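Lysozyme M1 (Streptomyces coelicolor, PDB 1JFX) hydrolyses the beta-1,4 linkages between N-acetylmuramic acid and N-acetylglucosamine in peptidoglycan, with both acetylmuramidase and diacetylmuramidase activity, and so lyses bacterial cell walls. Local coordinates at residues 43-46 with 47-51; 117-120 with 121-125. All blocks are in the same frame, centred on the assembly; numbering follows the deposited sequence.

Contact 1: 43-46 with 47-51; sequences DRFS and ANYTN
Arg44 and Asn48 meet through backbone and side chain at the start of helix 45-54, which packs on strand 29-36 in the beta/alpha barrel of this glycosyl hydrolase family 25 domain. Asn48 N donates to Arg44 O at 3.0 Å with an N-H...O angle of 166°, the first direct i to i+4 bond here; one residue earlier a water, 3.0 Å from Asp43 O and 3.0 Å from Ala47 N, stands in for a direct Asp43 O to Ala47 N bond. The Asn48 amide folds back along the helix, its CG anti to its own carbonyl carbon (chi1 -78°), which brings Asn48 ND2 to 3.6 Å from Arg44 CB. Its other end is fixed from outside, since Trp19 NE1 donates to Asn48 OD1.

Phe45 combines a backbone and a ring contact with Tyr49. Tyr49 N lies 2.8 Å from Phe45 O, and both rings leave the helix in the same direction, each CG anti to its backbone N. The ring planes lie at 35°, an oblique pair whose closest approach is 3.4 Å from Phe45 CZ to Tyr49 CD1. Tyr49 CB adds a CH-pi contact over one face of the phenylalanine. Tyr49 also has a cation-pi partner in Arg59.

At Ser46 the carbonyl oxygen accepts twice. Thr50 N donates at 3.0 Å to Ser46 O, and Thr50 OG1 at 2.9 Å to the same Ser46 O, from opposite faces of the carbonyl plane. This is the common helical arrangement in which a threonine hydroxyl donates a hydrogen bond to the carbonyl four residues back.

The chemistry thus differs round the helix: Phe45 and Asn48 face strand 29-36, the amide's OD1 satisfied by Trp19, while the water and Thr50 OG1 supplement the backbone bonds at Ala47 and Ser46.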
loop_
_atom_site.group_PDB
_atom_site.type_symbol
_atom_site.label_atom_id
_atom_site.label_comp_id
_atom_site.label_asym_id
_atom_site.label_seq_id
_atom_site.Cartn_x
_atom_site.Cartn_y
_atom_site.Cartn_z
ATOM N N ASP A 43 -7.618 0.476 14.559
ATOM C CA ASP A 43 -7.787 1.381 15.694
ATOM C C ASP A 43 -6.738 2.462 15.853
ATOM O O ASP A 43 -7.007 3.474 16.497
ATOM C CB ASP A 43 -7.867 0.604 17.013
ATOM C CG ASP A 43 -9.181 -0.126 17.186
ATOM O OD1 ASP A 43 -10.233 0.444 16.830
ATOM O OD2 ASP A 43 -9.163 -1.265 17.699
ATOM N N ARG A 44 -5.556 2.254 15.276
ATOM C CA ARG A 44 -4.480 3.237 15.386
ATOM C C ARG A 44 -4.427 4.152 14.172
ATOM O O ARG A 44 -3.621 5.077 14.147
ATOM C CB ARG A 44 -3.126 2.537 15.499
ATOM C CG ARG A 44 -2.935 1.644 16.727
ATOM C CD ARG A 44 -2.564 2.436 17.949
ATOM N NE ARG A 44 -2.174 1.561 19.053
ATOM C CZ ARG A 44 -1.828 2.007 20.256
ATOM N NH1 ARG A 44 -1.826 3.314 20.503
ATOM N NH2 ARG A 44 -1.493 1.149 21.208
ATOM N N PHE A 45 -5.276 3.905 13.175
ATOM C CA PHE A 45 -5.236 4.709 11.952
ATOM C C PHE A 45 -5.294 6.226 12.087
ATOM O O PHE A 45 -4.427 6.919 11.570
ATOM C CB PHE A 45 -6.326 4.298 10.957
ATOM C CG PHE A 45 -6.329 5.147 9.720
ATOM C CD1 PHE A 45 -5.332 5.002 8.763
ATOM C CD2 PHE A 45 -7.264 6.169 9.564
ATOM C CE1 PHE A 45 -5.262 5.869 7.668
ATOM C CE2 PHE A 45 -7.205 7.037 8.483
ATOM C CZ PHE A 45 -6.203 6.894 7.532
ATOM N N SER A 46 -6.327 6.745 12.751
ATOM C CA SER A 46 -6.462 8.189 12.888
ATOM C C SER A 46 -5.263 8.877 13.516
ATOM O O SER A 46 -4.815 9.921 13.032
ATOM C CB SER A 46 -7.725 8.531 13.683
ATOM O OG SER A 46 -8.873 8.325 12.887
ATOM N N ALA A 47 -4.743 8.297 14.591
ATOM C CA ALA A 47 -3.599 8.895 15.256
ATOM C C ALA A 47 -2.365 8.800 14.367
ATOM O O ALA A 47 -1.621 9.762 14.240
ATOM C CB ALA A 47 -3.347 8.212 16.599
ATOM N N ASN A 48 -2.145 7.651 13.739
ATOM C CA ASN A 48 -0.971 7.521 12.882
ATOM C C ASN A 48 -1.030 8.501 11.716
ATOM O O ASN A 48 -0.055 9.168 11.392
ATOM C CB ASN A 48 -0.843 6.099 12.332
ATOM C CG ASN A 48 -0.289 5.127 13.354
ATOM O OD1 ASN A 48 0.496 5.512 14.224
ATOM N ND2 ASN A 48 -0.673 3.855 13.240
ATOM N N TYR A 49 -2.196 8.578 11.090
ATOM C CA TYR A 49 -2.392 9.445 9.940
ATOM C C TYR A 49 -2.142 10.905 10.311
ATOM O O TYR A 49 -1.519 11.649 9.555
ATOM C CB TYR A 49 -3.815 9.265 9.418
ATOM C CG TYR A 49 -4.057 9.749 8.009
ATOM C CD1 TYR A 49 -3.611 9.014 6.909
ATOM C CD2 TYR A 49 -4.792 10.909 7.773
ATOM C CE1 TYR A 49 -3.903 9.423 5.596
ATOM C CE2 TYR A 49 -5.089 11.328 6.477
ATOM C CZ TYR A 49 -4.644 10.580 5.397
ATOM O OH TYR A 49 -4.964 10.978 4.113
ATOM N N THR A 50 -2.623 11.299 11.486
ATOM C CA THR A 50 -2.447 12.671 11.949
ATOM C C THR A 50 -0.997 12.948 12.318
ATOM O O THR A 50 -0.390 13.927 11.845
ATOM C CB THR A 50 -3.337 12.938 13.194
ATOM O OG1 THR A 50 -4.712 12.788 12.827
ATOM C CG2 THR A 50 -3.111 14.356 13.747
ATOM N N ASN A 51 -0.435 12.074 13.153
ATOM C CA ASN A 51 0.923 12.265 13.636
ATOM C C ASN A 51 2.006 12.126 12.570
ATOM O O ASN A 51 3.010 12.828 12.614
ATOM C CB ASN A 51 1.179 11.322 14.817
ATOM C CG ASN A 51 0.234 11.587 15.987
ATOM O OD1 ASN A 51 -0.267 12.702 16.160
ATOM N ND2 ASN A 51 -0.001 10.567 16.799
HETATM O O HOH W 1 -6.293 6.429 16.293
#

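Contact 2: 117-120 with 121-125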
loop_
_atom_site.group_PDB
_atom_site.type_symbol
_atom_site.label_atom_id
_atom_site.label_comp_id
_atom_site.label_asym_id
_atom_site.label_seq_id
_atom_site.Cartn_x
_atom_site.Cartn_y
_atom_site.Cartn_z
ATOM N N ARG A 117 -9.542 -10.578 -11.774
ATOM C CA ARG A 117 -9.129 -9.457 -12.610
ATOM C C ARG A 117 -10.225 -8.398 -12.556
ATOM O O ARG A 117 -9.951 -7.211 -12.408
ATOM C CB ARG A 117 -8.921 -9.908 -14.055
ATOM C CG ARG A 117 -7.711 -10.794 -14.215
ATOM C CD ARG A 117 -7.535 -11.254 -15.648
ATOM N NE ARG A 117 -6.354 -12.100 -15.771
ATOM C CZ ARG A 117 -5.809 -12.447 -16.934
ATOM N NH1 ARG A 117 -6.347 -12.027 -18.072
ATOM N NH2 ARG A 117 -4.707 -13.188 -16.956
ATOM N N THR A 118 -11.475 -8.836 -12.682
ATOM C CA THR A 118 -12.605 -7.915 -12.635
ATOM C C THR A 118 -12.661 -7.197 -11.294
ATOM O O THR A 118 -12.880 -5.987 -11.246
ATOM C CB THR A 118 -13.928 -8.668 -12.868
ATOM O OG1 THR A 118 -13.925 -9.203 -14.197
ATOM C CG2 THR A 118 -15.139 -7.728 -12.706
ATOM N N TRP A 119 -12.456 -7.942 -10.215
ATOM C CA TRP A 119 -12.501 -7.366 -8.870
ATOM C C TRP A 119 -11.471 -6.239 -8.719
ATOM O O TRP A 119 -11.779 -5.153 -8.203
ATOM C CB TRP A 119 -12.242 -8.473 -7.829
ATOM C CG TRP A 119 -12.682 -8.114 -6.417
ATOM C CD1 TRP A 119 -13.838 -8.498 -5.804
ATOM C CD2 TRP A 119 -11.981 -7.285 -5.470
ATOM N NE1 TRP A 119 -13.909 -7.964 -4.535
ATOM C CE2 TRP A 119 -12.781 -7.213 -4.307
ATOM C CE3 TRP A 119 -10.755 -6.595 -5.494
ATOM C CZ2 TRP A 119 -12.396 -6.475 -3.178
ATOM C CZ3 TRP A 119 -10.371 -5.860 -4.369
ATOM C CH2 TRP A 119 -11.190 -5.806 -3.231
ATOM N N ILE A 120 -10.243 -6.504 -9.158
ATOM C CA ILE A 120 -9.169 -5.518 -9.067
ATOM C C ILE A 120 -9.472 -4.327 -9.979
ATOM O O ILE A 120 -9.269 -3.174 -9.604
ATOM C CB ILE A 120 -7.813 -6.169 -9.447
ATOM C CG1 ILE A 120 -7.426 -7.203 -8.385
ATOM C CG2 ILE A 120 -6.731 -5.096 -9.588
ATOM C CD1 ILE A 120 -6.341 -8.190 -8.834
ATOM N N ASN A 121 -9.977 -4.602 -11.175
ATOM C CA ASN A 121 -10.302 -3.519 -12.096
ATOM C C ASN A 121 -11.402 -2.634 -11.498
ATOM O O ASN A 121 -11.365 -1.400 -11.616
ATOM C CB ASN A 121 -10.784 -4.086 -13.429
ATOM C CG ASN A 121 -10.763 -3.052 -14.526
ATOM O OD1 ASN A 121 -9.704 -2.523 -14.865
ATOM N ND2 ASN A 121 -11.925 -2.750 -15.083
ATOM N N ASP A 122 -12.379 -3.267 -10.850
ATOM C CA ASP A 122 -13.481 -2.534 -10.240
ATOM C C ASP A 122 -12.986 -1.673 -9.079
ATOM O O ASP A 122 -13.420 -0.525 -8.917
ATOM C CB ASP A 122 -14.569 -3.495 -9.745
ATOM C CG ASP A 122 -15.376 -4.116 -10.881
ATOM O OD1 ASP A 122 -15.242 -3.664 -12.039
ATOM O OD2 ASP A 122 -16.167 -5.047 -10.597
ATOM N N PHE A 123 -12.095 -2.222 -8.260
ATOM C CA PHE A 123 -11.559 -1.458 -7.144
ATOM C C PHE A 123 -10.788 -0.258 -7.694
ATOM O O PHE A 123 -10.933 0.871 -7.213
ATOM C CB PHE A 123 -10.646 -2.330 -6.264
ATOM C CG PHE A 123 -10.248 -1.680 -4.958
ATOM C CD1 PHE A 123 -9.299 -0.655 -4.921
ATOM C CD2 PHE A 123 -10.841 -2.084 -3.761
ATOM C CE1 PHE A 123 -8.950 -0.043 -3.696
ATOM C CE2 PHE A 123 -10.501 -1.490 -2.543
ATOM C CZ PHE A 123 -9.554 -0.464 -2.506
ATOM N N HIS A 124 -9.975 -0.490 -8.715
ATOM C CA HIS A 124 -9.215 0.601 -9.296
ATOM C C HIS A 124 -10.145 1.676 -9.876
ATOM O O HIS A 124 -9.953 2.866 -9.640
ATOM C CB HIS A 124 -8.264 0.078 -10.390
ATOM C CG HIS A 124 -7.598 1.165 -11.176
ATOM N ND1 HIS A 124 -8.253 1.882 -12.156
ATOM C CD2 HIS A 124 -6.358 1.705 -11.081
ATOM C CE1 HIS A 124 -7.447 2.819 -12.625
ATOM N NE2 HIS A 124 -6.292 2.735 -11.989
ATOM N N ALA A 125 -11.162 1.256 -10.620
ATOM C CA ALA A 125 -12.073 2.215 -11.232
ATOM C C ALA A 125 -12.791 3.063 -10.200
ATOM O O ALA A 125 -12.891 4.284 -10.362
ATOM C CB ALA A 125 -13.093 1.504 -12.100
#
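Thr118 and Asp122 run side by side along helix 113-131, meeting where Thr118 CG2 lies 3.6 Å from Asp122 OD2. This is a contact of methyl with carboxylate: with CG2 anti to the backbone N, the Thr118 methyl is set alongside Asp122, and the hydroxyl, beside the backbone N, donates its hydrogen bond to Thr114 O in the preceding turn. Thr118 O, in turn, accepts from the backbone, with Asp122 N 2.8 Å from Thr118 O.

The other three carbonyls of 117-120 are satisfied in the same way, by Asn121 N, Phe123 N and His124 N respectively. The last is the straightest, His124 N to Ile120 O at 2.9 Å with an N-H...O angle of 166°, and all four donors sit about 20° from the carbonyl planes, as in a regular alpha-helix. The helix is the crossover of the beta-alpha-beta unit that links strand 96-98 to strand 136-139 in the beta/alpha barrel, and its side facing strand 96-98 carries Trp119 and Phe123. They point the same way and both touch Leu97 of that strand. Their planes are only 22° apart, but the rings are slid past each other, with 5.8 Å between the centroids of the Trp119 six-membered ring and the Phe123 ring. The nearest atoms are Trp119 CH2 and Phe123 CD2, 3.8 Å apart, meeting obliquely.

Three side-chain N-H groups find acceptors outside the helix. Trp119 NE1 donates to Ser70 O, and Arg117 NE to Thr148 O at the end of helix 141-148, while His124 NE2 is hydrogen-bonded to Asp134 OD1.

From the N terminus, the chain first reaches contact 1, in the N-terminal part of helix 45-54, which follows strand 40-41 and precedes strand 58-64; contact 2 follows some 65 residues later inside helix 113-131, between strands 96-98 and 136-139. Each is built from one uninterrupted segment, so neither closes a long loop, and the two stand in series without nesting or crossing. Contact 1 and contact 2 lie about 27 Å apart between centres and about 13 Å between nearest atoms. Contact 1 seats its helix on strand 29-36, whereas contact 2 joins its helix to strand 96-98 and to helices 72-81 and 141-148. Parallel pairing of strand 58-64 with 29-36 and 96-98 connects these regions.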